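Long-range contact in bifunctional sugar-1-phosphate nucleotidylyltransferase/acetyltransferase (Sulfolobus tokodaii, PDB 5Z0A), which makes UDP-N-acetylglucosamine and UDP-N-acetylgalactosamine by joining sugar-1-phosphate acetyltransferase and nucleotidylyltransferase activities in one polypeptide: residues G268-P273 against K286-A291. The protein carries 1 engineered substitution. Numbering follows the deposited sequence.
Sequences GSEIGP and KNKIGA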
ATOM      1  N   GLY A 268      -7.721  24.909  -3.265  1.00 18.82           N
ATOM      2  CA  GLY A 268      -7.176  24.614  -1.929  1.00 20.00           C
ATOM      3  C   GLY A 268      -6.677  23.185  -1.814  1.00 19.02           C
ATOM      4  O   GLY A 268      -6.389  22.736  -0.722  1.00 22.18           O
ATOM      5  N   SER A 269      -6.607  22.432  -2.915  1.00 20.36           N
ATOM      6  CA  SER A 269      -6.294  21.006  -2.815  1.00 20.09           C
ATOM      7  C   SER A 269      -4.822  20.857  -2.498  1.00 20.91           C
ATOM      8  O   SER A 269      -4.040  21.755  -2.808  1.00 20.05           O
ATOM      9  CB  SER A 269      -6.678  20.248  -4.105  1.00 21.16           C
ATOM     10  OG  SER A 269      -8.119  20.134  -4.187  1.00 23.88           O
ATOM     11  N   GLU A 270      -4.435  19.726  -1.937  1.00 17.85           N
ATOM     12  CA  GLU A 270      -3.057  19.457  -1.600  1.00 19.51           C
ATOM     13  C   GLU A 270      -2.718  18.063  -2.149  1.00 17.63           C
ATOM     14  O   GLU A 270      -3.231  17.038  -1.686  1.00 18.41           O
ATOM     15  CB  GLU A 270      -2.903  19.576  -0.057  1.00 23.07           C
ATOM     16  CG  GLU A 270      -1.465  19.426   0.446  1.00 28.42           C
ATOM     17  CD  GLU A 270      -1.376  19.594   1.969  1.00 33.66           C
ATOM     18  OE1 GLU A 270      -0.974  18.644   2.653  1.00 43.12           O
ATOM     19  OE2 GLU A 270      -1.798  20.634   2.483  1.00 33.37           O
ATOM     20  N   ILE A 271      -1.824  18.046  -3.119  1.00 16.81           N
ATOM     21  CA  ILE A 271      -1.468  16.833  -3.856  1.00 17.53           C
ATOM     22  C   ILE A 271       0.002  16.521  -3.752  1.00 16.51           C
ATOM     23  O   ILE A 271       0.850  17.395  -3.900  1.00 17.74           O
ATOM     24  CB  ILE A 271      -1.772  17.023  -5.357  1.00 17.68           C
ATOM     25  CG1 ILE A 271      -3.148  17.664  -5.569  1.00 18.46           C
ATOM     26  CG2 ILE A 271      -1.603  15.769  -6.115  1.00 17.15           C
ATOM     27  CD1 ILE A 271      -4.315  16.809  -5.114  1.00 19.76           C
ATOM     28  N   GLY A 272       0.286  15.267  -3.483  1.00 16.99           N
ATOM     29  CA  GLY A 272       1.639  14.737  -3.439  1.00 17.33           C
ATOM     30  C   GLY A 272       2.299  14.846  -2.078  1.00 18.63           C
ATOM     31  O   GLY A 272       1.596  15.090  -1.065  1.00 17.23           O
ATOM     32  N   PRO A 273       3.605  14.593  -1.998  1.00 16.96           N
ATOM     33  CA  PRO A 273       4.415  14.103  -3.081  1.00 18.12           C
ATOM     34  C   PRO A 273       4.060  12.707  -3.585  1.00 16.67           C
ATOM     35  O   PRO A 273       3.404  11.964  -2.895  1.00 16.28           O
ATOM     36  CB  PRO A 273       5.808  14.084  -2.453  1.00 17.95           C
ATOM     37  CG  PRO A 273       5.522  13.605  -1.047  1.00 17.02           C
ATOM     38  CD  PRO A 273       4.273  14.354  -0.699  1.00 19.68           C
ATOM     39  N   LYS A 286     -10.723  21.453  -2.026  1.00 17.37           N
ATOM     40  CA  LYS A 286      -9.983  21.224  -0.748  1.00 22.54           C
ATOM     41  C   LYS A 286      -9.726  19.741  -0.492  1.00 21.26           C
ATOM     42  O   LYS A 286      -9.935  19.244   0.606  1.00 17.13           O
ATOM     43  CB  LYS A 286     -10.724  21.834   0.439  1.00 24.22           C
ATOM     44  CG  LYS A 286     -10.671  23.330   0.411  1.00 29.39           C
ATOM     45  CD  LYS A 286     -11.560  23.917   1.516  1.00 36.59           C
ATOM     46  CE  LYS A 286     -11.227  25.402   1.692  1.00 49.26           C
ATOM     47  NZ  LYS A 286     -12.365  26.167   2.279  1.00 57.90           N
ATOM     48  N   ASN A 287      -9.249  19.042  -1.514  1.00 20.76           N
ATOM     49  CA  ASN A 287      -8.968  17.629  -1.341  1.00 19.91           C
ATOM     50  C   ASN A 287      -7.531  17.367  -1.004  1.00 20.69           C
ATOM     51  O   ASN A 287      -6.616  18.085  -1.443  1.00 20.35           O
ATOM     52  CB  ASN A 287      -9.316  16.901  -2.580  1.00 20.03           C
ATOM     53  CG  ASN A 287     -10.790  16.972  -2.838  1.00 19.32           C
ATOM     54  OD1 ASN A 287     -11.628  16.355  -2.105  1.00 23.79           O
ATOM     55  ND2 ASN A 287     -11.145  17.743  -3.796  1.00 16.66           N
ATOM     56  N   LYS A 288      -7.305  16.324  -0.244  1.00 16.89           N
ATOM     57  CA  LYS A 288      -5.983  15.924   0.104  1.00 18.42           C
ATOM     58  C   LYS A 288      -5.734  14.603  -0.609  1.00 17.23           C
ATOM     59  O   LYS A 288      -6.445  13.642  -0.381  1.00 16.22           O
ATOM     60  CB  LYS A 288      -5.873  15.799   1.642  1.00 19.59           C
ATOM     61  CG  LYS A 288      -4.622  15.037   2.163  1.00 20.80           C
ATOM     62  CD  LYS A 288      -3.340  15.816   1.969  1.00 21.82           C
ATOM     63  CE  LYS A 288      -2.146  15.241   2.813  1.00 20.56           C
ATOM     64  NZ  LYS A 288      -0.907  15.957   2.387  1.00 19.14           N
ATOM     65  N   ILE A 289      -4.707  14.562  -1.438  1.00 17.57           N
ATOM     66  CA  ILE A 289      -4.241  13.288  -2.064  1.00 17.80           C
ATOM     67  C   ILE A 289      -2.774  13.153  -1.809  1.00 15.30           C
ATOM     68  O   ILE A 289      -1.961  13.976  -2.275  1.00 17.40           O
ATOM     69  CB  ILE A 289      -4.470  13.276  -3.613  1.00 19.07           C
ATOM     70  CG1 ILE A 289      -5.938  13.467  -3.977  1.00 19.07           C
ATOM     71  CG2 ILE A 289      -3.928  12.011  -4.215  1.00 21.78           C
ATOM     72  CD1 ILE A 289      -6.888  12.370  -3.499  1.00 18.69           C
ATOM     73  N   GLY A 290      -2.396  12.138  -1.075  1.00 15.51           N
ATOM     74  CA  GLY A 290      -1.047  12.052  -0.479  1.00 15.17           C
ATOM     75  C   GLY A 290      -0.139  11.110  -1.181  1.00 16.30           C
ATOM     76  O   GLY A 290      -0.382  10.691  -2.351  1.00 16.18           O
ATOM     77  N   ALA A 291       0.936  10.742  -0.496  1.00 17.15           N
ATOM     78  CA  ALA A 291       2.006   9.895  -1.093  1.00 17.44           C
ATOM     79  C   ALA A 291       1.514   8.498  -1.333  1.00 17.47           C
ATOM     80  O   ALA A 291       0.869   7.903  -0.453  1.00 17.49           O
ATOM     81  CB  ALA A 291       3.225   9.858  -0.210  1.00 17.75           C
TER
HETATM   82  O   HOH W   1      -0.708  16.051  -0.413  1.00 16.16           O
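Successive coils of the left-handed parallel beta-helix in the acetyltransferase region meet here: strand 270-271 runs parallel to strand 288-290, Glu270 level with Lys288 and Ile271 with Ile289. Glu270 bonds to the residues flanking Lys288: its N donates to Asn287 O (2.8 Å) and its O accepts from Ile289 N (2.9 Å); Ile289 O then takes Gly272 N (2.9 Å). Ahead of the strands, Asn287 N reaches the hydroxyl Ser269 OG at 3.1 Å; that oxygen also bonds to Gly266 O, so a side chain ties the corner to the next coil.

On the outer face Glu270 stands extended, while Lys288 bends at chi2 (71°) and swings its tip across toward the neighbouring strand. Lys288 NZ meets Glu270 OE1 at 2.7 Å on the anti side of the carboxylate, 21° out of its plane. The same ammonium group donates to a water that also lies within hydrogen-bonding distance of Gly272 O and Ile289 O, linking the salt bridge to the backbone at the end of the strands.

On the inner face Ile271 and Ile289 run alongside each other into the interior, Ile271 CD1 resting 3.8 Å from Ile289 CB; Leu283 touches both, and Ile306 of the following coil carries the column on past Ile289. At the next corner a cis peptide precedes Pro273, whose carbonyl O receives a CA-H contact from Ala291, and Tyr276 of a neighbouring subunit packs on both residues. Stacked isoleucines inside and parallel backbone bonds between coils are characteristic of the hexapeptide-repeat left-handed beta-helix, the domain through which this enzyme trimerises.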